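Local coordinates for CysQ, sulfite synthesis pathway protein (Bacteroides thetaiotaomicron VPI-5482, PDB 3B8B), which probably removes the 3'-phosphate of adenosine 3',5'-bisphosphate to give AMP, as a magnesium-dependent phosphatase of the inositol monophosphatase family, at residues F80-E86 / T100-P106; Y92-W98 / N275-L279; D187-A193 / H213-I219. All coordinates share one frame; numbering follows the deposited sequence.

Interaction 1 of 3, residues F80-E86 / T100-P106; sequences FPVLSEE and TLWIVDP
The F80 ring receives the methyl of T100 over one face: CG2 stands 3.7 Å from the ring centroid, 20° off the normal, a CH-pi contact shifted toward the rim. T100 is rotated (chi1 -51°) to put CG2 opposite the backbone N and over the ring, while OG1 bonds to Q128 of the neighbouring strand. At the edge of the F80 ring, near its plane, lies NE1 of the W102 indole, which is hydrogen-bonded to T78 OG1. The indole in turn has F80 O in plane at its own edge, 3.4 Å from W102 CD1, and V82 CG2 approaches the same CD1 obliquely.

Strand 82-84 is an edge strand of the mixed sheet and runs parallel to strand 100-105, which pairs antiparallel with strand 121-128 on its far side. Four backbone bonds join the two: W102 N to P81 O, L83 N to W102 O (2.8 Å), V104 N to L83 O and E85 N to V104 O (2.9 Å). P81 costs little here, since its carbonyl still accepts. L83 falls on the same face as I103, with CB against L101 CD1 at 4.0 Å; V82, W102, S84 and V104 occupy the other, where V82 meets L75 of helix 59-75 and W102 packs beside I124 and L126 of the adjacent strand.

At the C-terminal end the chemistry becomes acidic. S84 OG accepts from E86 N at 3.1 Å, an ST turn, and also bonds to H68. E85 and D105, predicted magnesium ligands, lie side by side, pointing the same way, E85 bending at its second torsion; their oxygens OE1 and OD1 are 3.9 Å apart and the carboxylate planes 33° apart. D64, D108 and D248 add further negative charge, a cluster suited to cations, and D105 OD1 accepts from L107 N.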
loop_
_atom_site.group_PDB
_atom_site.type_symbol
_atom_site.label_atom_id
_atom_site.label_comp_id
_atom_site.label_asym_id
_atom_site.label_seq_id
_atom_site.Cartn_x
_atom_site.Cartn_y
_atom_site.Cartn_z
ATOM N N PHE A 80 -5.515 3.243 18.611
ATOM C CA PHE A 80 -5.490 1.911 18.060
ATOM C C PHE A 80 -4.099 1.288 18.090
ATOM O O PHE A 80 -3.106 1.955 17.780
ATOM C CB PHE A 80 -6.013 1.937 16.604
ATOM C CG PHE A 80 -7.353 2.594 16.471
ATOM C CD1 PHE A 80 -8.455 2.101 17.147
ATOM C CD2 PHE A 80 -7.507 3.729 15.712
ATOM C CE1 PHE A 80 -9.697 2.744 17.062
ATOM C CE2 PHE A 80 -8.755 4.358 15.616
ATOM C CZ PHE A 80 -9.832 3.867 16.279
ATOM N N PRO A 81 -4.031 -0.000 18.404
ATOM C CA PRO A 81 -2.772 -0.724 18.433
ATOM C C PRO A 81 -2.165 -0.903 17.034
ATOM O O PRO A 81 -2.872 -0.788 16.032
ATOM C CB PRO A 81 -3.163 -2.070 19.048
ATOM C CG PRO A 81 -4.581 -2.223 18.688
ATOM C CD PRO A 81 -5.164 -0.889 18.735
ATOM N N VAL A 82 -0.864 -1.186 16.993
ATOM C CA VAL A 82 -0.086 -1.230 15.763
ATOM C C VAL A 82 0.528 -2.596 15.525
ATOM O O VAL A 82 1.233 -3.149 16.408
ATOM C CB VAL A 82 1.077 -0.187 15.787
ATOM C CG1 VAL A 82 1.874 -0.224 14.506
ATOM C CG2 VAL A 82 0.545 1.214 16.093
ATOM N N LEU A 83 0.244 -3.140 14.351
ATOM C CA LEU A 83 0.847 -4.359 13.860
ATOM C C LEU A 83 1.742 -3.949 12.702
ATOM O O LEU A 83 1.254 -3.627 11.609
ATOM C CB LEU A 83 -0.225 -5.335 13.412
ATOM C CG LEU A 83 0.261 -6.631 12.759
ATOM C CD1 LEU A 83 1.140 -7.402 13.753
ATOM C CD2 LEU A 83 -0.932 -7.440 12.312
ATOM N N SER A 84 3.048 -3.916 12.964
ATOM C CA SER A 84 4.054 -3.459 11.973
ATOM C C SER A 84 4.941 -4.582 11.541
ATOM O O SER A 84 5.342 -5.447 12.345
ATOM C CB SER A 84 4.941 -2.341 12.539
ATOM O OG SER A 84 5.966 -1.943 11.603
ATOM N N GLU A 85 5.311 -4.533 10.264
ATOM C CA GLU A 85 6.316 -5.426 9.721
ATOM C C GLU A 85 7.637 -5.359 10.516
ATOM O O GLU A 85 8.316 -6.400 10.651
ATOM C CB GLU A 85 6.542 -5.053 8.250
ATOM C CG GLU A 85 7.590 -5.924 7.460
ATOM C CD GLU A 85 9.036 -5.619 7.867
ATOM O OE1 GLU A 85 9.334 -4.451 8.227
ATOM O OE2 GLU A 85 9.876 -6.556 7.821
ATOM N N GLU A 86 7.986 -4.165 11.030
ATOM C CA GLU A 86 9.252 -3.955 11.765
ATOM C C GLU A 86 9.069 -3.988 13.304
ATOM O O GLU A 86 10.026 -3.766 14.065
ATOM C CB GLU A 86 9.899 -2.639 11.265
ATOM C CG GLU A 86 11.138 -2.104 11.981
ATOM C CD GLU A 86 12.344 -3.029 11.963
ATOM O OE1 GLU A 86 12.304 -4.100 11.310
ATOM O OE2 GLU A 86 13.347 -2.669 12.622
ATOM N N THR A 100 -9.994 -3.145 16.073
ATOM C CA THR A 100 -9.487 -2.076 15.214
ATOM C C THR A 100 -8.002 -1.936 15.476
ATOM O O THR A 100 -7.556 -1.880 16.636
ATOM C CB THR A 100 -10.185 -0.725 15.441
ATOM O OG1 THR A 100 -11.604 -0.904 15.382
ATOM C CG2 THR A 100 -9.734 0.317 14.402
ATOM N N LEU A 101 -7.228 -1.942 14.396
ATOM C CA LEU A 101 -5.777 -1.898 14.501
ATOM C C LEU A 101 -5.161 -1.294 13.257
ATOM O O LEU A 101 -5.755 -1.328 12.174
ATOM C CB LEU A 101 -5.194 -3.296 14.739
ATOM C CG LEU A 101 -5.205 -4.267 13.547
ATOM C CD1 LEU A 101 -4.227 -5.442 13.779
ATOM C CD2 LEU A 101 -6.609 -4.782 13.304
ATOM N N TRP A 102 -3.956 -0.756 13.423
ATOM C CA TRP A 102 -3.141 -0.341 12.300
ATOM C C TRP A 102 -2.347 -1.552 11.818
ATOM O O TRP A 102 -1.805 -2.310 12.620
ATOM C CB TRP A 102 -2.148 0.738 12.706
ATOM C CG TRP A 102 -2.783 2.006 13.176
ATOM C CD1 TRP A 102 -2.902 2.454 14.467
ATOM C CD2 TRP A 102 -3.365 3.022 12.346
ATOM N NE1 TRP A 102 -3.532 3.678 14.484
ATOM C CE2 TRP A 102 -3.844 4.047 13.206
ATOM C CE3 TRP A 102 -3.531 3.173 10.959
ATOM C CZ2 TRP A 102 -4.455 5.208 12.713
ATOM C CZ3 TRP A 102 -4.177 4.320 10.478
ATOM C CH2 TRP A 102 -4.610 5.317 11.346
ATOM N N ILE A 103 -2.277 -1.719 10.502
ATOM C CA ILE A 103 -1.436 -2.739 9.876
ATOM C C ILE A 103 -0.490 -2.013 8.921
ATOM O O ILE A 103 -0.935 -1.334 7.965
ATOM C CB ILE A 103 -2.244 -3.828 9.149
ATOM C CG1 ILE A 103 -3.255 -4.459 10.106
ATOM C CG2 ILE A 103 -1.281 -4.919 8.611
ATOM C CD1 ILE A 103 -3.999 -5.677 9.543
ATOM N N VAL A 104 0.805 -2.145 9.210
ATOM C CA VAL A 104 1.838 -1.269 8.628
ATOM C C VAL A 104 3.017 -2.025 8.037
ATOM O O VAL A 104 3.520 -2.957 8.654
ATOM C CB VAL A 104 2.383 -0.346 9.737
ATOM C CG1 VAL A 104 3.585 0.480 9.240
ATOM C CG2 VAL A 104 1.252 0.572 10.267
ATOM N N ASP A 105 3.440 -1.631 6.841
ATOM C CA ASP A 105 4.768 -1.992 6.350
ATOM C C ASP A 105 5.517 -0.699 6.088
ATOM O O ASP A 105 5.199 0.017 5.148
ATOM C CB ASP A 105 4.759 -2.868 5.106
ATOM C CG ASP A 105 6.162 -3.379 4.749
ATOM O OD1 ASP A 105 7.154 -2.943 5.373
ATOM O OD2 ASP A 105 6.260 -4.266 3.845
ATOM N N PRO A 106 6.488 -0.398 6.939
ATOM C CA PRO A 106 7.206 0.885 6.786
ATOM C C PRO A 106 7.963 1.026 5.471
ATOM O O PRO A 106 8.187 2.147 5.009
ATOM C CB PRO A 106 8.187 0.887 7.977
ATOM C CG PRO A 106 7.579 -0.070 8.957
ATOM C CD PRO A 106 6.968 -1.145 8.111
#

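Interaction 2 of 3, residues Y92-W98 / N275-L279; sequences YAVRRGW and NKEDL. With SO4 (sulfate ion), chain G.
A short helix, 92-95, closing in a type I turn from R95 to W98, meets the loop that precedes strand 280-288 in this surface contact between distant parts of the chain. Arginine suits the junction because its planar head can serve several carbonyls at once. R95 NH1 and NH2 both grip K276 O, NH2 at 2.8 Å, with that oxygen in the guanidinium plane; NH2 also gives to N275 OD1, standing above that amide's plane. A weak bond runs from NH1 to E277 O. L279 CD2 covers one guanidinium face and Y92 CD1 the other, which with the in-plane bonds fixes the rotation of the group.

The Y92 ring is itself sandwiched between R96 CB and E277 CA, the latter a CH-pi contact 3.6 Å from the centroid. CG anti to the backbone N (chi1 179°) swings the ring toward the loop, where a water joins Y92 OH to N275 O. K276 has its side chain leave on the side away from the helix, and its NZ forms a salt bridge with E246. The amide of N275 completes the grip: ND2 gives a straight bond (171°) to R95 O at 2.9 Å, reaching that oxygen from the face opposite W98 N.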
loop_
_atom_site.group_PDB
_atom_site.type_symbol
_atom_site.label_atom_id
_atom_site.label_comp_id
_atom_site.label_asym_id
_atom_site.label_seq_id
_atom_site.Cartn_x
_atom_site.Cartn_y
_atom_site.Cartn_z
ATOM N N TYR A 92 -0.337 -14.018 18.214
ATOM C CA TYR A 92 -1.727 -13.887 17.795
ATOM C C TYR A 92 -2.662 -13.679 18.979
ATOM O O TYR A 92 -3.615 -12.915 18.890
ATOM C CB TYR A 92 -2.165 -15.134 17.019
ATOM C CG TYR A 92 -3.610 -15.117 16.545
ATOM C CD1 TYR A 92 -4.083 -14.081 15.742
ATOM C CD2 TYR A 92 -4.490 -16.146 16.871
ATOM C CE1 TYR A 92 -5.391 -14.065 15.288
ATOM C CE2 TYR A 92 -5.798 -16.140 16.428
ATOM C CZ TYR A 92 -6.243 -15.090 15.634
ATOM O OH TYR A 92 -7.539 -15.059 15.178
ATOM N N ALA A 93 -2.397 -14.370 20.087
ATOM C CA ALA A 93 -3.235 -14.233 21.277
ATOM C C ALA A 93 -3.383 -12.772 21.720
ATOM O O ALA A 93 -4.452 -12.369 22.169
ATOM C CB ALA A 93 -2.683 -15.082 22.408
ATOM N N VAL A 94 -2.312 -11.988 21.591
ATOM C CA VAL A 94 -2.338 -10.562 21.925
ATOM C C VAL A 94 -3.289 -9.794 20.989
ATOM O O VAL A 94 -4.200 -9.089 21.436
ATOM C CB VAL A 94 -0.911 -9.926 21.803
ATOM C CG1 VAL A 94 -0.957 -8.418 22.095
ATOM C CG2 VAL A 94 0.095 -10.637 22.727
ATOM N N ARG A 95 -3.080 -9.949 19.688
ATOM C CA ARG A 95 -3.787 -9.115 18.704
ATOM C C ARG A 95 -5.159 -9.638 18.277
ATOM O O ARG A 95 -5.954 -8.903 17.710
ATOM C CB ARG A 95 -2.899 -8.834 17.485
ATOM C CG ARG A 95 -2.458 -10.050 16.729
ATOM C CD ARG A 95 -1.595 -9.684 15.553
ATOM N NE ARG A 95 -1.095 -10.901 14.946
ATOM C CZ ARG A 95 -1.796 -11.680 14.133
ATOM N NH1 ARG A 95 -1.232 -12.786 13.664
ATOM N NH2 ARG A 95 -3.045 -11.377 13.785
ATOM N N ARG A 96 -5.460 -10.892 18.571
ATOM C CA ARG A 96 -6.723 -11.472 18.139
ATOM C C ARG A 96 -7.944 -10.727 18.715
ATOM O O ARG A 96 -9.027 -10.760 18.135
ATOM C CB ARG A 96 -6.732 -12.950 18.516
ATOM C CG ARG A 96 -8.001 -13.697 18.264
ATOM C CD ARG A 96 -7.909 -15.014 19.001
ATOM N NE ARG A 96 -8.885 -15.971 18.522
ATOM C CZ ARG A 96 -8.773 -17.287 18.643
ATOM N NH1 ARG A 96 -7.716 -17.837 19.243
ATOM N NH2 ARG A 96 -9.729 -18.064 18.153
ATOM N N GLY A 97 -7.775 -10.052 19.848
ATOM C CA GLY A 97 -8.857 -9.256 20.423
ATOM C C GLY A 97 -8.892 -7.797 20.003
ATOM O O GLY A 97 -9.717 -7.040 20.514
ATOM N N TRP A 98 -7.996 -7.394 19.109
ATOM C CA TRP A 98 -7.997 -6.028 18.578
ATOM C C TRP A 98 -8.978 -5.949 17.431
ATOM O O TRP A 98 -8.649 -6.387 16.306
ATOM C CB TRP A 98 -6.618 -5.650 18.049
ATOM C CG TRP A 98 -5.524 -5.646 19.039
ATOM C CD1 TRP A 98 -5.630 -5.737 20.408
ATOM C CD2 TRP A 98 -4.128 -5.509 18.754
ATOM N NE1 TRP A 98 -4.384 -5.689 20.973
ATOM C CE2 TRP A 98 -3.445 -5.538 19.984
ATOM C CE3 TRP A 98 -3.388 -5.373 17.573
ATOM C CZ2 TRP A 98 -2.051 -5.422 20.070
ATOM C CZ3 TRP A 98 -2.007 -5.255 17.660
ATOM C CH2 TRP A 98 -1.354 -5.295 18.903
ATOM N N ASN A 275 -5.921 -9.303 10.124
ATOM C CA ASN A 275 -5.679 -9.682 11.504
ATOM C C ASN A 275 -5.939 -11.169 11.708
ATOM O O ASN A 275 -6.458 -11.604 12.739
ATOM C CB ASN A 275 -6.493 -8.842 12.487
ATOM C CG ASN A 275 -5.914 -8.903 13.906
ATOM O OD1 ASN A 275 -4.712 -9.103 14.070
ATOM N ND2 ASN A 275 -6.751 -8.686 14.906
ATOM N N LYS A 276 -5.547 -11.943 10.702
ATOM C CA LYS A 276 -5.732 -13.393 10.724
ATOM C C LYS A 276 -4.689 -14.047 11.620
ATOM O O LYS A 276 -3.681 -13.431 11.952
ATOM C CB LYS A 276 -5.598 -13.954 9.307
ATOM C CG LYS A 276 -6.538 -13.339 8.270
ATOM C CD LYS A 276 -6.519 -14.122 6.961
ATOM C CE LYS A 276 -5.114 -14.455 6.487
ATOM N NZ LYS A 276 -4.247 -13.216 6.273
ATOM N N GLU A 277 -4.904 -15.321 11.960
ATOM C CA GLU A 277 -3.918 -16.059 12.731
ATOM C C GLU A 277 -2.589 -16.114 11.997
ATOM O O GLU A 277 -1.530 -15.867 12.598
ATOM C CB GLU A 277 -4.407 -17.465 13.078
ATOM C CG GLU A 277 -3.416 -18.198 13.946
ATOM C CD GLU A 277 -4.033 -19.345 14.688
ATOM O OE1 GLU A 277 -5.026 -19.928 14.167
ATOM O OE2 GLU A 277 -3.512 -19.641 15.791
ATOM N N ASP A 278 -2.650 -16.380 10.699
ATOM C CA ASP A 278 -1.482 -16.359 9.850
ATOM C C ASP A 278 -1.521 -15.084 9.018
ATOM O O ASP A 278 -2.464 -14.867 8.232
ATOM C CB ASP A 278 -1.459 -17.563 8.919
ATOM C CG ASP A 278 -0.111 -17.750 8.229
ATOM O OD1 ASP A 278 0.597 -16.784 7.888
ATOM O OD2 ASP A 278 0.265 -18.928 8.029
ATOM N N LEU A 279 -0.496 -14.246 9.160
ATOM C CA LEU A 279 -0.438 -12.972 8.444
ATOM C C LEU A 279 -0.090 -13.051 6.936
ATOM O O LEU A 279 -0.103 -12.044 6.217
ATOM C CB LEU A 279 0.515 -12.013 9.171
ATOM C CG LEU A 279 0.048 -11.630 10.583
ATOM C CD1 LEU A 279 1.150 -10.776 11.259
ATOM C CD2 LEU A 279 -1.311 -10.876 10.578
HETATM S S SO4 G . -8.085 -16.716 11.017
HETATM O O1 SO4 G . -7.642 -17.294 9.741
HETATM O O2 SO4 G . -8.826 -15.468 10.787
HETATM O O3 SO4 G . -6.934 -16.421 11.850
HETATM O O4 SO4 G . -8.940 -17.683 11.714
HETATM O O HOH W 1 -8.283 -11.980 14.699
HETATM O O HOH W 2 -9.561 -8.539 14.386
#

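Interaction 3 of 3, residues D187-A193 / H213-I219; sequences DHFIAVA and HGNVELI. With SO4 (sulfate ion), chain C.
I190 CG2 meets I219 CG1 at 3.7 Å, and the same CG1 lies 3.8 Å from V192 CB, forming an apolar patch where branched side chains suit the extended backbone. I219 CG1 sits between its backbone N and carbonyl carbon (chi1 66°), which brings it over both partners; L229 of helix 225-232 covers I219 and V192. On the other face A191 CB touches L218 CD1, and A191, being small, admits L209 of helix 200-212.

Backbone bonds tie the strands in parallel, E217 N to F189 O and A191 N to E217 O, then I219 N to A191 O and A193 N to I219 O, all between 2.9 and 3.0 Å.

Toward the N-terminal ends the F189 and H213 rings stack face to face, centroids 3.5 Å apart and planes at 8°. H213 ND1 bonds in its ring plane to a sulfate oxygen, O3, at 2.9 Å, and N215 N gives to O2 of the same ion, probably from the crystallisation liquor; that negative charge may favour a protonated imidazole. At the polar edge H188 NE2 donates to E217 OE1 at 2.8 Å, on the anti side of the carboxylate; E217, extended beyond CG, also lays OE1 beside I190 CD1.

The whole is a beta-alpha-beta unit, strand 189-193, helix 200-212 and strand 216-220, its two strands adjacent and parallel.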
loop_
_atom_site.group_PDB
_atom_site.type_symbol
_atom_site.label_atom_id
_atom_site.label_comp_id
_atom_site.label_asym_id
_atom_site.label_seq_id
_atom_site.Cartn_x
_atom_site.Cartn_y
_atom_site.Cartn_z
ATOM N N ASP A 187 -9.843 1.544 -24.689
ATOM C CA ASP A 187 -10.653 0.465 -25.161
ATOM C C ASP A 187 -9.874 -0.792 -25.013
ATOM O O ASP A 187 -10.293 -1.819 -25.543
ATOM C CB ASP A 187 -11.092 0.688 -26.616
ATOM C CG ASP A 187 -9.925 0.675 -27.585
ATOM O OD1 ASP A 187 -8.758 0.616 -27.109
ATOM O OD2 ASP A 187 -10.191 0.736 -28.809
ATOM N N HIS A 188 -8.734 -0.747 -24.300
ATOM C CA HIS A 188 -7.957 -1.948 -24.225
ATOM C C HIS A 188 -7.783 -2.400 -22.791
ATOM O O HIS A 188 -7.932 -1.620 -21.865
ATOM C CB HIS A 188 -6.649 -1.810 -25.000
ATOM C CG HIS A 188 -5.560 -1.102 -24.278
ATOM N ND1 HIS A 188 -5.452 0.272 -24.242
ATOM C CD2 HIS A 188 -4.468 -1.585 -23.643
ATOM C CE1 HIS A 188 -4.368 0.604 -23.565
ATOM N NE2 HIS A 188 -3.747 -0.507 -23.202
ATOM N N PHE A 189 -7.511 -3.688 -22.659
ATOM C CA PHE A 189 -7.409 -4.363 -21.378
ATOM C C PHE A 189 -5.974 -4.300 -20.894
ATOM O O PHE A 189 -5.051 -4.639 -21.633
ATOM C CB PHE A 189 -7.812 -5.815 -21.535
ATOM C CG PHE A 189 -7.867 -6.563 -20.258
ATOM C CD1 PHE A 189 -9.008 -6.507 -19.464
ATOM C CD2 PHE A 189 -6.783 -7.322 -19.822
ATOM C CE1 PHE A 189 -9.077 -7.201 -18.265
ATOM C CE2 PHE A 189 -6.851 -8.007 -18.604
ATOM C CZ PHE A 189 -7.996 -7.933 -17.832
ATOM N N ILE A 190 -5.788 -3.922 -19.641
ATOM C CA ILE A 190 -4.439 -3.835 -19.074
ATOM C C ILE A 190 -4.316 -4.669 -17.804
ATOM O O ILE A 190 -5.116 -4.521 -16.883
ATOM C CB ILE A 190 -4.044 -2.380 -18.741
ATOM C CG1 ILE A 190 -4.063 -1.519 -20.009
ATOM C CG2 ILE A 190 -2.656 -2.291 -18.014
ATOM C CD1 ILE A 190 -3.827 -0.048 -19.735
ATOM N N ALA A 191 -3.280 -5.508 -17.753
ATOM C CA ALA A 191 -2.924 -6.231 -16.553
ATOM C C ALA A 191 -1.593 -5.715 -16.037
ATOM O O ALA A 191 -0.744 -5.277 -16.810
ATOM C CB ALA A 191 -2.841 -7.758 -16.825
ATOM N N VAL A 192 -1.390 -5.723 -14.722
ATOM C CA VAL A 192 -0.111 -5.266 -14.163
ATOM C C VAL A 192 0.565 -6.397 -13.389
ATOM O O VAL A 192 -0.079 -7.175 -12.692
ATOM C CB VAL A 192 -0.268 -3.970 -13.300
ATOM C CG1 VAL A 192 -1.205 -4.224 -12.108
ATOM C CG2 VAL A 192 1.109 -3.413 -12.852
ATOM N N ALA A 193 1.878 -6.474 -13.556
ATOM C CA ALA A 193 2.749 -7.461 -12.929
ATOM C C ALA A 193 3.911 -6.821 -12.223
ATOM O O ALA A 193 4.270 -5.678 -12.456
ATOM C CB ALA A 193 3.279 -8.399 -13.944
ATOM N N HIS A 213 -8.347 -11.804 -23.836
ATOM C CA HIS A 213 -8.493 -10.404 -24.231
ATOM C C HIS A 213 -7.698 -10.077 -25.474
ATOM O O HIS A 213 -6.460 -10.080 -25.453
ATOM C CB HIS A 213 -8.025 -9.515 -23.078
ATOM C CG HIS A 213 -8.898 -9.615 -21.878
ATOM N ND1 HIS A 213 -10.082 -8.921 -21.765
ATOM C CD2 HIS A 213 -8.796 -10.379 -20.767
ATOM C CE1 HIS A 213 -10.655 -9.230 -20.614
ATOM N NE2 HIS A 213 -9.893 -10.105 -19.987
ATOM N N GLY A 214 -8.402 -9.705 -26.540
ATOM C CA GLY A 214 -7.759 -9.469 -27.814
ATOM C C GLY A 214 -6.805 -8.284 -27.832
ATOM O O GLY A 214 -5.829 -8.287 -28.595
ATOM N N ASN A 215 -7.105 -7.263 -27.048
ATOM C CA ASN A 215 -6.379 -5.992 -27.116
ATOM C C ASN A 215 -5.585 -5.786 -25.825
ATOM O O ASN A 215 -5.644 -4.731 -25.182
ATOM C CB ASN A 215 -7.385 -4.852 -27.324
ATOM C CG ASN A 215 -6.808 -3.658 -28.080
ATOM O OD1 ASN A 215 -7.532 -2.687 -28.388
ATOM N ND2 ASN A 215 -5.533 -3.736 -28.427
ATOM N N VAL A 216 -4.787 -6.767 -25.463
ATOM C CA VAL A 216 -4.168 -6.793 -24.154
ATOM C C VAL A 216 -2.805 -6.069 -24.109
ATOM O O VAL A 216 -2.004 -6.157 -25.054
ATOM C CB VAL A 216 -4.007 -8.255 -23.692
ATOM C CG1 VAL A 216 -3.132 -9.063 -24.675
ATOM C CG2 VAL A 216 -3.490 -8.316 -22.235
ATOM N N GLU A 217 -2.577 -5.369 -23.002
ATOM C CA GLU A 217 -1.279 -4.795 -22.662
ATOM C C GLU A 217 -0.902 -5.203 -21.236
ATOM O O GLU A 217 -1.744 -5.238 -20.357
ATOM C CB GLU A 217 -1.306 -3.263 -22.765
ATOM C CG GLU A 217 0.048 -2.576 -22.417
ATOM C CD GLU A 217 -0.035 -1.066 -22.251
ATOM O OE1 GLU A 217 -1.161 -0.522 -22.169
ATOM O OE2 GLU A 217 1.036 -0.407 -22.153
ATOM N N LEU A 218 0.376 -5.479 -21.024
ATOM C CA LEU A 218 0.919 -5.707 -19.690
ATOM C C LEU A 218 1.759 -4.501 -19.303
ATOM O O LEU A 218 2.518 -4.013 -20.118
ATOM C CB LEU A 218 1.792 -6.954 -19.673
ATOM C CG LEU A 218 1.107 -8.249 -19.249
ATOM C CD1 LEU A 218 0.828 -8.226 -17.727
ATOM C CD2 LEU A 218 -0.191 -8.451 -20.076
ATOM N N ILE A 219 1.621 -4.049 -18.070
ATOM C CA ILE A 219 2.481 -3.025 -17.485
ATOM C C ILE A 219 3.049 -3.540 -16.157
ATOM O O ILE A 219 2.606 -4.559 -15.652
ATOM C CB ILE A 219 1.748 -1.700 -17.313
ATOM C CG1 ILE A 219 0.616 -1.801 -16.277
ATOM C CG2 ILE A 219 1.248 -1.178 -18.695
ATOM C CD1 ILE A 219 -0.077 -0.498 -15.913
HETATM S S SO4 C . -9.898 -6.343 -24.886
HETATM O O1 SO4 C . -10.019 -4.883 -24.685
HETATM O O2 SO4 C . -8.499 -6.720 -24.835
HETATM O O3 SO4 C . -10.677 -7.033 -23.832
HETATM O O4 SO4 C . -10.422 -6.672 -26.215
#

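How the interactions relate
Interactions 1 and 2 are neighbours: P81 packs on the W98 ring, L83 on R95 and L279, and L101 on N275, while helix 92-95 lies in the chain between the two strands of interaction 1. Interaction 1 is the more buried, built on strand pairing and ending at the predicted metal site. Interaction 2 is a surface contact in which one arginine serves loop carbonyls in place of a sheet. Interaction 3 stands on the opposite side of the chain's centre from interaction 1, about 34 Å between centres. It repeats parallel pairing with a smaller share of buried residues, and its polar end has histidines and a sulfate instead of clustered carboxylates.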